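Local atomic coordinates of alpha-ketoglutarate-dependent 2,4-dichlorophenoxyacetate dioxygenase (Bradyrhizobium diazoefficiens, PDB entry 5BKE), a protein that probably catalyses the 2-oxoglutarate-dependent oxidation of aryloxyalkanoate herbicides at a metal centre. Residues C[1-5]-C[31-35]; C[169-173]-C[188-193]. One frame throughout, in Å; residues are numbered along the deposited sequence.

Contact 1: C[1-5]-C[31-35]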
ATOM      1  N   MET C   1      13.036 -18.797 -31.327  1.00 90.70           N
ATOM      2  CA  MET C   1      13.225 -18.879 -29.847  1.00 87.35           C
ATOM      3  C   MET C   1      11.957 -19.369 -29.123  1.00 79.97           C
ATOM      4  O   MET C   1      12.057 -20.216 -28.223  1.00 79.44           O
ATOM      5  CB  MET C   1      13.724 -17.536 -29.281  1.00 93.51           C
ATOM      6  CG  MET C   1      14.765 -17.662 -28.172  1.00 99.38           C
ATOM      7  SD  MET C   1      15.667 -16.131 -27.831  1.00108.17           S
ATOM      8  CE  MET C   1      16.951 -16.709 -26.719  1.00102.17           C
ATOM      9  N   THR C   2      10.783 -18.855 -29.518  1.00 66.16           N
ATOM     10  CA  THR C   2       9.495 -19.287 -28.932  1.00 57.08           C
ATOM     11  C   THR C   2       8.483 -19.803 -29.955  1.00 50.13           C
ATOM     12  O   THR C   2       8.327 -19.227 -31.029  1.00 49.70           O
ATOM     13  CB  THR C   2       8.807 -18.171 -28.117  1.00 58.50           C
ATOM     14  OG1 THR C   2       8.726 -16.982 -28.914  1.00 61.84           O
ATOM     15  CG2 THR C   2       9.556 -17.882 -26.821  1.00 59.40           C
ATOM     16  N   ILE C   3       7.791 -20.884 -29.597  1.00 42.73           N
ATOM     17  CA  ILE C   3       6.687 -21.430 -30.404  1.00 37.30           C
ATOM     18  C   ILE C   3       5.390 -20.633 -30.165  1.00 33.45           C
ATOM     19  O   ILE C   3       5.207 -20.044 -29.091  1.00 30.68           O
ATOM     20  CB  ILE C   3       6.479 -22.957 -30.169  1.00 37.83           C
ATOM     21  CG1 ILE C   3       6.118 -23.263 -28.699  1.00 36.52           C
ATOM     22  CG2 ILE C   3       7.712 -23.730 -30.648  1.00 37.87           C
ATOM     23  CD1 ILE C   3       5.827 -24.722 -28.386  1.00 37.83           C
ATOM     24  N   ALA C   4       4.503 -20.617 -31.161  1.00 30.38           N
ATOM     25  CA  ALA C   4       3.240 -19.872 -31.068  1.00 29.31           C
ATOM     26  C   ALA C   4       2.224 -20.591 -30.179  1.00 28.60           C
ATOM     27  O   ALA C   4       1.858 -21.748 -30.444  1.00 28.80           O
ATOM     28  CB  ALA C   4       2.664 -19.590 -32.450  1.00 27.43           C
ATOM     29  N   ILE C   5       1.801 -19.903 -29.114  1.00 27.62           N
ATOM     30  CA  ILE C   5       0.832 -20.423 -28.134  1.00 27.61           C
ATOM     31  C   ILE C   5      -0.247 -19.378 -27.820  1.00 29.34           C
ATOM     32  O   ILE C   5       0.059 -18.234 -27.439  1.00 30.53           O
ATOM     33  CB  ILE C   5       1.512 -20.875 -26.809  1.00 27.16           C
ATOM     34  CG1 ILE C   5       2.550 -21.976 -27.061  1.00 25.76           C
ATOM     35  CG2 ILE C   5       0.478 -21.373 -25.798  1.00 26.84           C
ATOM     36  CD1 ILE C   5       3.660 -22.004 -26.034  1.00 26.97           C
ATOM     37  N   ARG C  31      12.257 -28.613 -25.993  1.00 21.45           N
ATOM     38  CA  ARG C  31      12.433 -27.773 -24.805  1.00 24.28           C
ATOM     39  C   ARG C  31      11.244 -26.800 -24.633  1.00 24.52           C
ATOM     40  O   ARG C  31      10.665 -26.709 -23.547  1.00 24.07           O
ATOM     41  CB  ARG C  31      13.763 -27.021 -24.924  1.00 26.01           C
ATOM     42  CG  ARG C  31      14.515 -26.819 -23.620  1.00 30.98           C
ATOM     43  CD  ARG C  31      16.041 -26.910 -23.788  1.00 32.58           C
ATOM     44  NE  ARG C  31      16.533 -26.040 -24.862  1.00 35.49           N
ATOM     45  CZ  ARG C  31      17.272 -26.434 -25.910  1.00 38.14           C
ATOM     46  NH1 ARG C  31      17.678 -27.701 -26.041  1.00 38.33           N
ATOM     47  NH2 ARG C  31      17.633 -25.538 -26.826  1.00 37.82           N
ATOM     48  N   GLU C  32      10.865 -26.128 -25.721  1.00 25.83           N
ATOM     49  CA  GLU C  32       9.711 -25.204 -25.739  1.00 27.59           C
ATOM     50  C   GLU C  32       8.386 -25.864 -25.385  1.00 25.98           C
ATOM     51  O   GLU C  32       7.610 -25.303 -24.586  1.00 24.42           O
ATOM     52  CB  GLU C  32       9.588 -24.479 -27.085  1.00 31.97           C
ATOM     53  CG  GLU C  32      10.682 -23.453 -27.355  1.00 39.72           C
ATOM     54  CD  GLU C  32      10.721 -22.371 -26.300  1.00 48.10           C
ATOM     55  OE1 GLU C  32       9.914 -21.416 -26.404  1.00 56.55           O
ATOM     56  OE2 GLU C  32      11.545 -22.484 -25.359  1.00 51.91           O
ATOM     57  N   VAL C  33       8.133 -27.046 -25.964  1.00 23.10           N
ATOM     58  CA  VAL C  33       6.881 -27.767 -25.706  1.00 21.27           C
ATOM     59  C   VAL C  33       6.806 -28.154 -24.234  1.00 21.36           C
ATOM     60  O   VAL C  33       5.762 -27.949 -23.584  1.00 20.19           O
ATOM     61  CB  VAL C  33       6.689 -29.001 -26.617  1.00 21.04           C
ATOM     62  CG1 VAL C  33       5.459 -29.807 -26.199  1.00 19.62           C
ATOM     63  CG2 VAL C  33       6.584 -28.578 -28.080  1.00 20.65           C
ATOM     64  N   GLU C  34       7.913 -28.678 -23.700  1.00 21.26           N
ATOM     65  CA  GLU C  34       7.933 -29.083 -22.291  1.00 22.58           C
ATOM     66  C   GLU C  34       7.731 -27.893 -21.310  1.00 21.90           C
ATOM     67  O   GLU C  34       6.998 -28.040 -20.319  1.00 21.21           O
ATOM     68  CB  GLU C  34       9.182 -29.904 -21.940  1.00 22.03           C
ATOM     69  CG  GLU C  34       9.132 -30.419 -20.513  1.00 23.32           C
ATOM     70  CD  GLU C  34      10.003 -31.635 -20.236  1.00 24.99           C
ATOM     71  OE1 GLU C  34      10.845 -32.010 -21.090  1.00 24.63           O
ATOM     72  OE2 GLU C  34       9.843 -32.202 -19.126  1.00 26.39           O
ATOM     73  N   SER C  35       8.371 -26.745 -21.581  1.00 22.36           N
ATOM     74  CA  SER C  35       8.146 -25.530 -20.764  1.00 23.57           C
ATOM     75  C   SER C  35       6.696 -25.083 -20.820  1.00 23.72           C
ATOM     76  O   SER C  35       6.130 -24.689 -19.787  1.00 26.01           O
ATOM     77  CB  SER C  35       9.054 -24.366 -21.163  1.00 25.23           C
ATOM     78  OG  SER C  35      10.401 -24.780 -21.191  1.00 29.93           O
TER
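I3 lays its branched side chain against the stem of E32, the two running past each other in opposite directions. CG1 and CD1 of I3 both come to within 4.0 Å of CB of E32, and CD1 goes on to touch CG2 of V33 at 3.9 Å, meeting that side chain at roughly a right angle. What puts the ethyl arm there is its first torsion (chi1 61°), which sets CG1 between the backbone N and the carbonyl carbon, on the side that faces the helix.

E32 then bends at chi2 (-59°) and swings its carboxylate toward the backbone of M1 and T2. OE1 lies 3.3 Å from CA of T2, with the methyl CG2 of T2 also beside it at 3.6 Å. The carbonyl O of M1 stands over the carboxylate face, 3.1 Å from OE1 of E32. These are two acceptors and no hydrogen bond joins them; because M1 is poorly ordered, little should be read into the spacing.

No hydrogen bond crosses between 1-5 and 31-35; I3 rests on E32 and V33, and the E32 carboxylate lies beside M1 and T2. Strand 4-7, at the outer edge of the main sheet, pairs with strand 14-17 through A4 and S17, and I3 also rests on V16. Helix 27-40 packs against the N-terminal segment at I3, V33 reaching inward to L19 and F62 while I5 packs farther along on A36 and Y40.

Contact 2: C[169-173]-C[188-193]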
ATOM      1  N   HIS C 169      -4.776 -45.102  -3.749  1.00 25.89           N
ATOM      2  CA  HIS C 169      -5.290 -45.148  -5.114  1.00 26.86           C
ATOM      3  C   HIS C 169      -5.306 -46.586  -5.642  1.00 27.99           C
ATOM      4  O   HIS C 169      -4.310 -47.314  -5.522  1.00 28.38           O
ATOM      5  CB  HIS C 169      -4.421 -44.333  -6.060  1.00 25.64           C
ATOM      6  CG  HIS C 169      -4.458 -42.853  -5.837  1.00 26.89           C
ATOM      7  ND1 HIS C 169      -4.900 -41.972  -6.803  1.00 25.88           N
ATOM      8  CD2 HIS C 169      -4.051 -42.091  -4.791  1.00 26.03           C
ATOM      9  CE1 HIS C 169      -4.774 -40.735  -6.356  1.00 26.85           C
ATOM     10  NE2 HIS C 169      -4.254 -40.779  -5.142  1.00 26.63           N
ATOM     11  N   SER C 170      -6.429 -46.967  -6.247  1.00 28.45           N
ATOM     12  CA  SER C 170      -6.592 -48.254  -6.909  1.00 29.52           C
ATOM     13  C   SER C 170      -7.658 -48.167  -7.997  1.00 30.07           C
ATOM     14  O   SER C 170      -8.689 -47.501  -7.811  1.00 28.21           O
ATOM     15  CB  SER C 170      -7.005 -49.323  -5.894  1.00 29.86           C
ATOM     16  OG  SER C 170      -7.292 -50.550  -6.535  1.00 30.53           O
ATOM     17  N   LEU C 171      -7.425 -48.874  -9.107  1.00 30.52           N
ATOM     18  CA  LEU C 171      -8.463 -49.089 -10.130  1.00 31.17           C
ATOM     19  C   LEU C 171      -9.742 -49.705  -9.565  1.00 32.30           C
ATOM     20  O   LEU C 171     -10.830 -49.468 -10.093  1.00 32.98           O
ATOM     21  CB  LEU C 171      -7.941 -49.921 -11.302  1.00 32.00           C
ATOM     22  CG  LEU C 171      -7.131 -49.150 -12.349  1.00 32.60           C
ATOM     23  CD1 LEU C 171      -6.212 -50.070 -13.138  1.00 32.62           C
ATOM     24  CD2 LEU C 171      -8.024 -48.343 -13.285  1.00 32.49           C
ATOM     25  N   MET C 172      -9.615 -50.454  -8.472  1.00 33.07           N
ATOM     26  CA  MET C 172     -10.769 -51.042  -7.783  1.00 33.83           C
ATOM     27  C   MET C 172     -11.682 -49.996  -7.125  1.00 33.03           C
ATOM     28  O   MET C 172     -12.884 -50.235  -6.963  1.00 32.58           O
ATOM     29  CB  MET C 172     -10.315 -52.078  -6.750  1.00 36.32           C
ATOM     30  CG  MET C 172      -9.529 -53.257  -7.318  1.00 39.55           C
ATOM     31  SD  MET C 172      -9.268 -54.613  -6.137  1.00 43.40           S
ATOM     32  CE  MET C 172      -7.967 -53.974  -5.079  1.00 40.43           C
ATOM     33  N   TYR C 173     -11.118 -48.849  -6.737  1.00 32.95           N
ATOM     34  CA  TYR C 173     -11.916 -47.761  -6.147  1.00 31.14           C
ATOM     35  C   TYR C 173     -12.742 -46.999  -7.192  1.00 29.85           C
ATOM     36  O   TYR C 173     -13.938 -46.756  -6.985  1.00 28.76           O
ATOM     37  CB  TYR C 173     -11.046 -46.787  -5.358  1.00 31.17           C
ATOM     38  CG  TYR C 173     -10.555 -47.269  -4.006  1.00 32.02           C
ATOM     39  CD1 TYR C 173     -11.446 -47.761  -3.042  1.00 32.64           C
ATOM     40  CD2 TYR C 173      -9.192 -47.183  -3.666  1.00 32.19           C
ATOM     41  CE1 TYR C 173     -10.994 -48.181  -1.794  1.00 32.50           C
ATOM     42  CE2 TYR C 173      -8.730 -47.600  -2.420  1.00 31.91           C
ATOM     43  CZ  TYR C 173      -9.633 -48.096  -1.486  1.00 32.49           C
ATOM     44  OH  TYR C 173      -9.187 -48.511  -0.247  1.00 32.91           O
ATOM     45  N   LYS C 188      -6.988 -58.515  -8.045  1.00 58.83           N
ATOM     46  CA  LYS C 188      -6.884 -57.989  -6.674  1.00 57.03           C
ATOM     47  C   LYS C 188      -5.436 -57.761  -6.233  1.00 56.00           C
ATOM     48  O   LYS C 188      -5.160 -56.906  -5.381  1.00 56.69           O
ATOM     49  CB  LYS C 188      -7.577 -58.919  -5.679  1.00 55.88           C
ATOM     50  CG  LYS C 188      -9.088 -58.785  -5.649  1.00 57.94           C
ATOM     51  CD  LYS C 188      -9.696 -59.434  -4.411  1.00 59.67           C
ATOM     52  CE  LYS C 188      -9.817 -58.455  -3.248  1.00 60.30           C
ATOM     53  NZ  LYS C 188     -10.601 -59.032  -2.120  1.00 60.92           N
ATOM     54  N   GLN C 189      -4.524 -58.535  -6.816  1.00 52.26           N
ATOM     55  CA  GLN C 189      -3.100 -58.392  -6.567  1.00 51.36           C
ATOM     56  C   GLN C 189      -2.479 -57.394  -7.542  1.00 50.88           C
ATOM     57  O   GLN C 189      -1.601 -56.620  -7.159  1.00 50.39           O
ATOM     58  CB  GLN C 189      -2.390 -59.756  -6.626  1.00 52.15           C
ATOM     59  CG  GLN C 189      -2.835 -60.767  -5.561  1.00 52.35           C
ATOM     60  CD  GLN C 189      -2.539 -60.317  -4.132  1.00 53.83           C
ATOM     61  OE1 GLN C 189      -1.409 -59.944  -3.800  1.00 53.49           O
ATOM     62  NE2 GLN C 189      -3.556 -60.366  -3.272  1.00 50.73           N
ATOM     63  N   MET C 190      -2.945 -57.414  -8.793  1.00 52.24           N
ATOM     64  CA  MET C 190      -2.498 -56.474  -9.840  1.00 52.48           C
ATOM     65  C   MET C 190      -2.936 -55.033  -9.552  1.00 48.57           C
ATOM     66  O   MET C 190      -2.211 -54.090  -9.885  1.00 47.30           O
ATOM     67  CB  MET C 190      -3.027 -56.903 -11.211  1.00 55.83           C
ATOM     68  CG  MET C 190      -2.141 -56.528 -12.386  1.00 59.98           C
ATOM     69  SD  MET C 190      -2.817 -57.107 -13.960  1.00 66.40           S
ATOM     70  CE  MET C 190      -2.236 -58.803 -13.968  1.00 66.36           C
ATOM     71  N   PHE C 191      -4.115 -54.883  -8.937  1.00 44.40           N
ATOM     72  CA  PHE C 191      -4.689 -53.566  -8.605  1.00 41.55           C
ATOM     73  C   PHE C 191      -4.576 -53.225  -7.115  1.00 40.77           C
ATOM     74  O   PHE C 191      -5.387 -52.466  -6.580  1.00 41.65           O
ATOM     75  CB  PHE C 191      -6.156 -53.451  -9.059  1.00 37.77           C
ATOM     76  CG  PHE C 191      -6.398 -53.783 -10.509  1.00 36.17           C
ATOM     77  CD1 PHE C 191      -5.472 -53.442 -11.510  1.00 35.79           C
ATOM     78  CD2 PHE C 191      -7.590 -54.409 -10.883  1.00 35.30           C
ATOM     79  CE1 PHE C 191      -5.720 -53.759 -12.845  1.00 35.98           C
ATOM     80  CE2 PHE C 191      -7.848 -54.716 -12.218  1.00 36.22           C
ATOM     81  CZ  PHE C 191      -6.914 -54.388 -13.200  1.00 35.81           C
ATOM     82  N   LYS C 192      -3.563 -53.785  -6.456  1.00 39.93           N
ATOM     83  CA  LYS C 192      -3.283 -53.525  -5.044  1.00 37.69           C
ATOM     84  C   LYS C 192      -3.052 -52.013  -4.840  1.00 33.77           C
ATOM     85  O   LYS C 192      -2.237 -51.429  -5.560  1.00 30.99           O
ATOM     86  CB  LYS C 192      -2.055 -54.342  -4.627  1.00 39.99           C
ATOM     87  CG  LYS C 192      -1.666 -54.277  -3.161  1.00 44.38           C
ATOM     88  CD  LYS C 192      -0.275 -54.878  -2.990  1.00 47.93           C
ATOM     89  CE  LYS C 192       0.501 -54.215  -1.861  1.00 49.57           C
ATOM     90  NZ  LYS C 192       0.042 -54.658  -0.515  1.00 51.20           N
ATOM     91  N   PRO C 193      -3.783 -51.387  -3.887  1.00 31.31           N
ATOM     92  CA  PRO C 193      -3.729 -49.939  -3.615  1.00 31.35           C
ATOM     93  C   PRO C 193      -2.325 -49.379  -3.353  1.00 31.20           C
ATOM     94  O   PRO C 193      -1.528 -50.026  -2.669  1.00 31.39           O
ATOM     95  CB  PRO C 193      -4.596 -49.786  -2.371  1.00 31.17           C
ATOM     96  CG  PRO C 193      -5.592 -50.879  -2.502  1.00 32.52           C
ATOM     97  CD  PRO C 193      -4.816 -52.038  -3.062  1.00 32.38           C
TER
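The backbones draw together where one helix is about to begin and another has just ended: CA of S170 lies 4.7 Å from CA of P193. S170 is the N-cap of helix 171-176, and F191 is the first residue to leave helical geometry after helix 187-190. One residue before the cap, the carbonyl O of H169 takes a CA-H...O contact from CA of P193 at 3.3 Å.

S170 carries the polar link. With OG anti to the backbone N (chi1 174°), its hydroxyl donates to the carbonyl O of F191 at 2.7 Å, arriving in the carbonyl plane at a C=O...donor angle of 155°. The same OG accepts from N of M172 at 3.0 Å, the capping bond, so one buried hydroxyl ties the start of one helix to the exit of the other. Without the hydroxyl, as in an alanine at this position, the F191 carbonyl would probably lose its donor and M172 N its capping acceptor.

Apolar groups pack around this hydroxyl. L171 sets CB over one face of the F191 ring, offset toward the rim, while its CD1 touches CE1 of F191 at 3.7 Å. M172 crosses F191 obliquely, CG against CB at 3.8 Å; a bend at chi3 (-76°) then brings its methyl CE to 3.3 Å from the carbonyl O of F191 and 4.2 Å from CD of P193.

The N-cap thus joins two helix ends beside a strand pair of the four-stranded antiparallel sheet. Beyond P193 the chain enters strand 194-201, whose V194 hydrogen-bonds to the backbone of H169 at the end of strand 166-169. ND1 of H169 is hydrogen-bonded to OG of S119 and its ring meets Y211, and L171 also packs on F120 and H215.

Overall arrangement
The two contacts lie on opposite sides of the chain's centre, their own centres 37 Å apart and their nearest atoms about 21 Å apart, and they follow one another along the sequence. Contact 1 is a surface patch at the N-terminal edge of the main sheet, its centre 22 Å from the centre of the chain and away from the metal. Contact 2 is more buried and nearer the active site: the side chain of L171 is about 8 Å from that of H115 and about 9 Å from the bound manganese, with N-oxalylglycine about 10 Å away. It therefore belongs to the surroundings of the metal centre without supplying a ligand to it.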